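Local coordinates for protein phosphoribosyl-aminoimidazole carboxylase (Aspergillus clavatus, PDB 3K5I) that carboxylates 5-aminoimidazole ribonucleotide at the expense of ATP in purine biosynthesis, as an N5-carboxyaminoimidazole ribonucleotide synthetase of the ATP-grasp family, at residues 38-43 with 306-312; 160-164 with 202-206; 351-357 with 390-394. All blocks are in the same frame, centred on the assembly; numbering follows the deposited sequence.

Contact 1: 38-43 with 306-312; sequences MLVESA and SQFDAHL
A capping box opens helix 307-315 where Asp-309 takes the hydroxyl of Ser-42, a residue of helix 34-46 in the N-terminal domain. In the box Ser-306 OG accepts from Asp-309 N at 3.0 Å, and weakly from Phe-308 N, while Ser-306 N donates to Asp-309 OD2 at 2.9 Å. The carboxylate so held offers its other oxygen to helix 34-46: Ser-42 OG donates to Asp-309 OD1 at 2.8 Å, arriving from above the carboxylate plane, about 54° out of it. A water bridges the same OD1 to Ser-42 O, so two donors grip this oxygen.

Helix 34-46 follows strand 26-30 and a glycine-rich turn, consistent with a Rossmann-type beginning, and its 38-43 part crosses 307-312 at -69°, the axes 8.3 Å apart. The rest of the contact is apolar. Met-38 CB sits over the middle of the Phe-308 ring in a CH-pi contact, 3.4 Å from the centroid. Its SD stands obliquely to the ring, a Met-aromatic contact, and the bend at chi3 (-69°) brings CE to 3.7 Å from Phe-308 CZ. Gln-307 CG lies over the opposite face, so the ring is clamped. Leu-39 CD1 touches Phe-308 O, the His-311 side chain and Leu-312 CG (3.9 Å), while Leu-312 CD1 rests on Ala-43 CA at 3.7 Å. The His-311 imidazole is held by Val-270 and Thr-91.

Contact 2: 160-164 with 202-206; sequences GYPLM and KWAYF. With ADP (adenosine-5'-diphosphate), chain G.
Between Pro-162 and the adenine of ADP, in the ATP-grasp domain, stands the indole of Trp-203; just before it in the chain, Lys-202 turns its carbonyl oxygen to the nucleotide, accepting a weak bond from the adenine N6 at 3.3 Å. Trp-203 itself carries the contact. With CG anti to the backbone N (chi1 -157°), its indole slides between two layers: Pro-162 CG lies over one face, 3.6 Å from the centroid of the six-membered ring in a CH-pi contact, and adenine C2 lies over the opposite face, 3.5 Å from Trp-203 CE2. The backbone of Leu-163 meets the indole edge, and Met-164, bent at chi2 and chi3, brings CE to 4.0 Å from Trp-203 CH2 and 3.9 Å from ADP C4.

At Ala-204 the backbone N donates to adenine N1 at 2.9 Å. Tyr-205, the centre of an inverse gamma turn, sends its OH to 3.6 Å from Pro-162 CD, a proline that follows a cis peptide bond. Phe-206 closes the walk with its ring edge at adenine N3. In this contact the adenine edge therefore meets two backbone atoms, a donor at N1 from Ala-204 and a weaker acceptor at N6 from Lys-202, a pattern consistent with selection of adenine, while the side chains here supply apolar surfaces.

Contact 3: 351-357 with 390-394; sequences CALSIPN and HIQPL
Leu-394 and His-390, both on helix 384-399, meet the end of helix 344-352 and the chain that leads from it, through a type I turn from Ala-352 to Ile-355, into strand 358-362. This is helix-on-helix and helix-on-loop packing in the C-terminal domain, set against strands 331-337 and 373-380 of the large antiparallel sheet.

A trans chi1 (176°) together with chi2 near 53° carries the Leu-394 methyls to the end of helix 344-352. CD1 lies 3.6 Å from Cys-351 SG, so that thiol and methyl are in direct contact, and CD2 is 4.1 Å from Ala-352 CB. Ile-355 lies between the Leu-394 and His-390 parts of the contact: its CG1 branch stays beside its own N and carries CD1 across to Leu-394 CB, 3.8 Å away, crossing that side chain obliquely. The same methyl also comes near Pro-393 CB.

His-390 leans on the loop further along. Pro-356 CG sits over one face of the imidazole, toward its rim, in a CH-pi contact 3.9 Å from the centroid, while Pro-356 O lies beside CD2. The side-chain amide of Asn-357 stands nearly perpendicular to the imidazole, the planes 85° apart. Gln-323 of the second subunit packs on both Pro-356 and His-390, and Ser-324 of that subunit is hydrogen-bonded to the Asn-357 N, placing this loop at the dimer interface. The Asn-357 amide nitrogen donates to Thr-380 O and lies at the edge of the ring, ND2 to His-390 NE2 being 3.6 Å.

The three contacts are separate pieces of one ATP-grasp enzyme. Contact 2 lies in the nucleotide pocket and touches ADP itself. Contact 1 joins the N-terminal domain to the helix at 307-315 and lies close to the other substrate, the side chain of Met-38 being about 7 Å from 5-aminoimidazole ribonucleotide. Their centres are 36 Å apart, on opposite sides of the chain's centre, and contact 2 falls within the chain that contact 1 spans. Contact 3 follows both in sequence, its centre about 26 Å from that of contact 1 and 35 Å from that of contact 2. Contacts 1 and 3 also meet the second subunit, Glu-41 through a salt bridge to its Arg-45.

Contact 1: 38-43 with 306-312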
# COMPACT_ATOMS: atom_id res chain seq x y z
N MET A 38 8.85 -4.24 0.37
CA MET A 38 8.14 -3.08 -0.10
C MET A 38 8.23 -3.12 -1.61
O MET A 38 7.29 -2.77 -2.34
CB MET A 38 8.70 -1.78 0.51
CG MET A 38 8.02 -1.74 1.86
SD MET A 38 8.43 -0.37 2.94
CE MET A 38 9.98 -0.75 3.31
N LEU A 39 9.36 -3.61 -2.10
CA LEU A 39 9.45 -3.71 -3.55
C LEU A 39 8.34 -4.63 -4.10
O LEU A 39 7.70 -4.27 -5.08
CB LEU A 39 10.86 -4.09 -4.03
CG LEU A 39 11.06 -3.80 -5.53
CD1 LEU A 39 11.28 -2.34 -6.00
CD2 LEU A 39 12.14 -4.69 -6.13
N VAL A 40 8.11 -5.80 -3.49
CA VAL A 40 7.07 -6.76 -3.89
C VAL A 40 5.72 -6.11 -3.72
O VAL A 40 4.87 -6.19 -4.60
CB VAL A 40 7.14 -8.12 -3.13
CG1 VAL A 40 6.25 -9.27 -3.79
CG2 VAL A 40 8.57 -8.60 -3.19
N GLU A 41 5.45 -5.39 -2.64
CA GLU A 41 4.13 -4.80 -2.74
C GLU A 41 4.00 -4.05 -4.06
O GLU A 41 3.00 -4.15 -4.80
CB GLU A 41 3.96 -3.78 -1.65
CG GLU A 41 4.54 -4.37 -0.37
CD GLU A 41 4.35 -3.39 0.78
OE1 GLU A 41 4.47 -2.19 0.53
OE2 GLU A 41 4.01 -3.73 1.92
N SER A 42 5.02 -3.26 -4.38
CA SER A 42 4.90 -2.49 -5.64
C SER A 42 4.81 -3.41 -6.84
O SER A 42 4.16 -3.05 -7.80
CB SER A 42 6.15 -1.62 -5.83
OG SER A 42 6.08 -0.51 -4.96
N ALA A 43 5.47 -4.57 -6.81
CA ALA A 43 5.47 -5.46 -7.95
C ALA A 43 4.10 -6.06 -8.24
O ALA A 43 3.62 -6.18 -9.40
CB ALA A 43 6.72 -6.55 -7.83
N SER A 306 5.98 5.67 -5.25
CA SER A 306 6.91 5.54 -4.15
C SER A 306 8.24 5.12 -4.74
O SER A 306 8.33 4.77 -5.92
CB SER A 306 6.43 4.38 -3.26
OG SER A 306 6.93 3.25 -3.88
N GLN A 307 9.25 5.15 -3.88
CA GLN A 307 10.59 4.78 -4.33
C GLN A 307 10.64 3.38 -4.91
O GLN A 307 11.51 3.01 -5.71
CB GLN A 307 11.58 4.85 -3.13
CG GLN A 307 11.56 3.74 -2.02
CD GLN A 307 12.70 4.00 -1.03
OE1 GLN A 307 13.81 4.30 -1.46
NE2 GLN A 307 12.42 3.92 0.29
N PHE A 308 9.73 2.60 -4.34
CA PHE A 308 9.62 1.18 -4.64
C PHE A 308 9.03 1.11 -6.00
O PHE A 308 9.67 0.41 -6.75
CB PHE A 308 9.01 0.29 -3.53
CG PHE A 308 9.60 0.61 -2.16
CD1 PHE A 308 9.03 1.59 -1.36
CD2 PHE A 308 10.71 -0.07 -1.65
CE1 PHE A 308 9.56 1.93 -0.12
CE2 PHE A 308 11.26 0.26 -0.43
CZ PHE A 308 10.70 1.29 0.32
N ASP A 309 7.93 1.82 -6.30
CA ASP A 309 7.35 1.81 -7.65
C ASP A 309 8.43 2.36 -8.58
O ASP A 309 8.71 1.86 -9.67
CB ASP A 309 6.27 2.90 -7.61
CG ASP A 309 5.06 2.53 -6.72
OD1 ASP A 309 4.76 1.29 -6.69
OD2 ASP A 309 4.38 3.49 -6.27
N ALA A 310 9.05 3.45 -8.15
CA ALA A 310 10.05 4.06 -9.00
C ALA A 310 11.18 3.13 -9.44
O ALA A 310 11.52 3.03 -10.64
CB ALA A 310 10.56 5.33 -8.34
N HIS A 311 11.73 2.43 -8.45
CA HIS A 311 12.82 1.50 -8.74
C HIS A 311 12.46 0.41 -9.76
O HIS A 311 13.22 0.11 -10.66
CB HIS A 311 13.27 0.84 -7.47
CG HIS A 311 14.48 0.01 -7.69
ND1 HIS A 311 15.74 0.56 -7.71
CD2 HIS A 311 14.62 -1.31 -7.96
CE1 HIS A 311 16.62 -0.39 -7.99
NE2 HIS A 311 15.97 -1.54 -8.12
N LEU A 312 11.27 -0.17 -9.66
CA LEU A 312 10.90 -1.20 -10.62
C LEU A 312 10.83 -0.59 -11.99
O LEU A 312 11.36 -1.14 -12.93
CB LEU A 312 9.48 -1.64 -10.31
CG LEU A 312 9.29 -2.81 -9.36
CD1 LEU A 312 7.78 -2.96 -9.32
CD2 LEU A 312 10.03 -4.08 -9.93
O HOH W 1 4.95 1.82 -2.61
O HOH W 2 3.99 -0.56 -8.41

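Contact 2: 160-164 with 202-206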
# COMPACT_ATOMS: atom_id res chain seq x y z
N GLY A 160 41.85 12.84 15.79
CA GLY A 160 41.22 13.17 17.07
C GLY A 160 40.02 12.38 17.59
O GLY A 160 39.54 11.44 16.96
N TYR A 161 39.54 12.79 18.76
CA TYR A 161 38.41 12.09 19.36
C TYR A 161 37.27 13.04 19.62
O TYR A 161 37.51 14.23 19.77
CB TYR A 161 38.81 11.56 20.72
CG TYR A 161 39.87 10.48 20.60
CD1 TYR A 161 39.49 9.16 20.39
CD2 TYR A 161 41.23 10.77 20.65
CE1 TYR A 161 40.46 8.16 20.23
CE2 TYR A 161 42.20 9.77 20.52
CZ TYR A 161 41.82 8.46 20.31
OH TYR A 161 42.78 7.46 20.19
N PRO A 162 36.05 12.51 19.62
CA PRO A 162 35.90 11.09 19.37
C PRO A 162 36.09 10.91 17.88
O PRO A 162 36.34 11.83 17.11
CB PRO A 162 34.40 10.89 19.63
CG PRO A 162 33.79 12.18 19.04
CD PRO A 162 34.83 13.26 19.26
N LEU A 163 35.89 9.68 17.45
CA LEU A 163 35.98 9.38 16.04
C LEU A 163 35.00 8.22 15.79
O LEU A 163 34.56 7.52 16.70
CB LEU A 163 37.41 8.99 15.68
CG LEU A 163 38.22 8.02 16.54
CD1 LEU A 163 37.53 6.69 16.15
CD2 LEU A 163 39.77 8.02 16.22
N MET A 164 34.64 8.01 14.53
CA MET A 164 33.69 6.92 14.28
C MET A 164 34.44 5.70 13.83
O MET A 164 35.09 5.76 12.80
CB MET A 164 32.65 7.33 13.23
CG MET A 164 31.49 6.33 13.06
SD MET A 164 30.83 5.98 14.68
CE MET A 164 29.80 7.24 14.80
N LYS A 202 37.19 10.85 10.69
CA LYS A 202 37.31 12.00 11.57
C LYS A 202 35.87 12.37 11.89
O LYS A 202 35.00 12.19 11.03
CB LYS A 202 38.03 13.15 10.87
CG LYS A 202 37.60 14.52 11.37
CD LYS A 202 38.64 15.56 10.93
CE LYS A 202 39.76 15.73 11.93
NZ LYS A 202 40.75 16.75 11.48
N TRP A 203 35.61 12.88 13.08
CA TRP A 203 34.24 13.24 13.48
C TRP A 203 33.55 14.15 12.51
O TRP A 203 34.18 15.01 11.88
CB TRP A 203 34.17 13.96 14.83
CG TRP A 203 32.80 13.80 15.41
CD1 TRP A 203 31.84 14.74 15.63
CD2 TRP A 203 32.24 12.57 15.85
NE1 TRP A 203 30.70 14.17 16.19
CE2 TRP A 203 30.93 12.83 16.32
CE3 TRP A 203 32.70 11.26 15.86
CZ2 TRP A 203 30.11 11.85 16.81
CZ3 TRP A 203 31.89 10.30 16.37
CH2 TRP A 203 30.61 10.58 16.84
N ALA A 204 32.23 14.01 12.42
CA ALA A 204 31.46 14.91 11.55
C ALA A 204 30.53 15.75 12.46
O ALA A 204 29.53 15.26 12.99
CB ALA A 204 30.66 14.14 10.52
N TYR A 205 30.87 17.01 12.68
CA TYR A 205 29.99 17.77 13.56
C TYR A 205 28.84 18.37 12.78
O TYR A 205 28.94 19.54 12.46
CB TYR A 205 30.82 18.84 14.26
CG TYR A 205 31.82 18.24 15.24
CD1 TYR A 205 31.46 18.03 16.57
CD2 TYR A 205 33.10 17.88 14.84
CE1 TYR A 205 32.39 17.49 17.48
CE2 TYR A 205 34.02 17.33 15.74
CZ TYR A 205 33.65 17.12 17.05
OH TYR A 205 34.54 16.57 17.95
N PHE A 206 27.79 17.60 12.48
CA PHE A 206 26.64 18.05 11.68
C PHE A 206 25.57 18.73 12.51
O PHE A 206 25.32 18.33 13.65
CB PHE A 206 26.06 16.84 10.90
CG PHE A 206 25.90 15.58 11.74
CD1 PHE A 206 26.87 14.55 11.85
CD2 PHE A 206 24.71 15.40 12.45
CE1 PHE A 206 26.65 13.45 12.68
CE2 PHE A 206 24.49 14.30 13.24
CZ PHE A 206 25.46 13.33 13.39
PB ADP G . 25.44 2.59 8.23
O1B ADP G . 25.36 1.42 9.13
O2B ADP G . 25.78 1.83 6.97
O3B ADP G . 24.38 3.59 7.66
PA ADP G . 26.79 5.26 8.48
O1A ADP G . 25.80 5.91 7.62
O2A ADP G . 28.17 5.68 8.05
O3A ADP G . 26.58 3.66 8.56
O5' ADP G . 26.48 5.93 9.90
C5' ADP G . 25.15 6.03 10.43
C4' ADP G . 25.00 7.35 11.15
O4' ADP G . 26.00 7.45 12.19
C3' ADP G . 25.25 8.64 10.39
O3' ADP G . 23.95 9.05 9.94
C2' ADP G . 25.65 9.67 11.45
O2' ADP G . 24.60 9.87 12.44
C1' ADP G . 26.54 8.73 12.23
N9 ADP G . 27.89 8.92 11.71
C8 ADP G . 28.44 8.19 10.69
N7 ADP G . 29.64 8.70 10.33
C5 ADP G . 29.82 9.72 11.23
C6 ADP G . 30.98 10.56 11.44
N6 ADP G . 32.04 10.72 10.89
N1 ADP G . 30.85 11.49 12.43
C2 ADP G . 29.75 11.59 13.27
N3 ADP G . 28.75 10.75 13.14
C4 ADP G . 28.79 9.87 12.14
O HOH W 3 37.74 12.93 14.45

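Contact 3: 351-357 with 390-394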
# COMPACT_ATOMS: atom_id res chain seq x y z
N CYS A 351 0.43 1.50 19.75
CA CYS A 351 0.19 2.88 20.04
C CYS A 351 -0.11 3.62 18.73
O CYS A 351 -1.00 4.51 18.68
CB CYS A 351 1.50 3.42 20.59
SG CYS A 351 1.34 5.23 20.75
N ALA A 352 0.61 3.22 17.67
CA ALA A 352 0.44 3.85 16.35
C ALA A 352 -1.00 3.68 15.86
O ALA A 352 -1.49 4.51 15.08
CB ALA A 352 1.43 3.24 15.33
N LEU A 353 -1.67 2.60 16.29
CA LEU A 353 -3.04 2.38 15.83
C LEU A 353 -3.87 3.60 16.20
O LEU A 353 -4.90 3.90 15.58
CB LEU A 353 -3.65 1.17 16.52
CG LEU A 353 -3.24 -0.19 16.00
CD1 LEU A 353 -3.84 -1.19 17.01
CD2 LEU A 353 -3.71 -0.45 14.58
N SER A 354 -3.44 4.32 17.23
CA SER A 354 -4.24 5.48 17.61
C SER A 354 -3.72 6.83 17.19
O SER A 354 -4.27 7.82 17.65
CB SER A 354 -4.23 5.63 19.13
OG SER A 354 -5.17 4.77 19.73
N ILE A 355 -2.64 6.92 16.43
CA ILE A 355 -2.16 8.25 16.04
C ILE A 355 -2.99 8.68 14.83
O ILE A 355 -3.28 7.84 13.97
CB ILE A 355 -0.68 8.19 15.78
CG1 ILE A 355 -0.02 7.61 17.02
CG2 ILE A 355 -0.22 9.54 15.31
CD1 ILE A 355 0.13 8.54 18.29
N PRO A 356 -3.47 9.93 14.77
CA PRO A 356 -4.31 10.19 13.59
C PRO A 356 -3.34 10.14 12.40
O PRO A 356 -2.19 10.52 12.56
CB PRO A 356 -4.89 11.62 13.81
CG PRO A 356 -4.52 11.99 15.24
CD PRO A 356 -3.50 11.00 15.79
N ASN A 357 -3.80 9.74 11.21
CA ASN A 357 -2.96 9.74 9.99
C ASN A 357 -1.71 8.91 9.93
O ASN A 357 -0.84 9.14 9.09
CB ASN A 357 -2.52 11.18 9.67
CG ASN A 357 -3.73 12.05 9.44
OD1 ASN A 357 -4.85 11.51 9.41
ND2 ASN A 357 -3.52 13.36 9.23
N HIS A 390 0.72 15.15 15.66
CA HIS A 390 0.06 13.84 15.69
C HIS A 390 1.02 12.78 16.13
O HIS A 390 0.64 11.82 16.81
CB HIS A 390 -0.25 13.42 14.31
CG HIS A 390 -1.46 14.09 13.73
ND1 HIS A 390 -2.34 14.83 14.49
CD2 HIS A 390 -1.92 14.11 12.45
CE1 HIS A 390 -3.29 15.30 13.69
NE2 HIS A 390 -3.06 14.87 12.46
N ILE A 391 2.28 12.91 15.74
CA ILE A 391 3.24 11.89 16.13
C ILE A 391 3.91 11.98 17.50
O ILE A 391 4.40 10.98 18.05
CB ILE A 391 4.32 11.71 15.05
CG1 ILE A 391 4.91 10.31 15.08
CG2 ILE A 391 5.40 12.75 15.23
CD1 ILE A 391 5.72 9.89 13.72
N GLN A 392 3.98 13.17 18.09
CA GLN A 392 4.67 13.22 19.39
C GLN A 392 4.52 12.12 20.45
O GLN A 392 5.49 11.52 20.95
CB GLN A 392 4.49 14.56 20.09
CG GLN A 392 5.47 14.75 21.25
CD GLN A 392 6.89 14.63 20.77
OE1 GLN A 392 7.47 15.60 20.29
NE2 GLN A 392 7.44 13.42 20.86
N PRO A 393 3.28 11.86 20.81
CA PRO A 393 2.99 10.85 21.80
C PRO A 393 3.56 9.46 21.52
O PRO A 393 3.94 8.71 22.43
CB PRO A 393 1.48 10.85 21.86
CG PRO A 393 1.03 11.98 21.12
CD PRO A 393 2.07 12.33 20.11
N LEU A 394 3.60 9.09 20.25
CA LEU A 394 4.12 7.80 19.80
C LEU A 394 5.65 7.83 19.92
O LEU A 394 6.27 6.82 20.25
CB LEU A 394 3.79 7.71 18.31
CG LEU A 394 4.36 6.46 17.63
CD1 LEU A 394 3.97 5.20 18.34
CD2 LEU A 394 3.95 6.43 16.12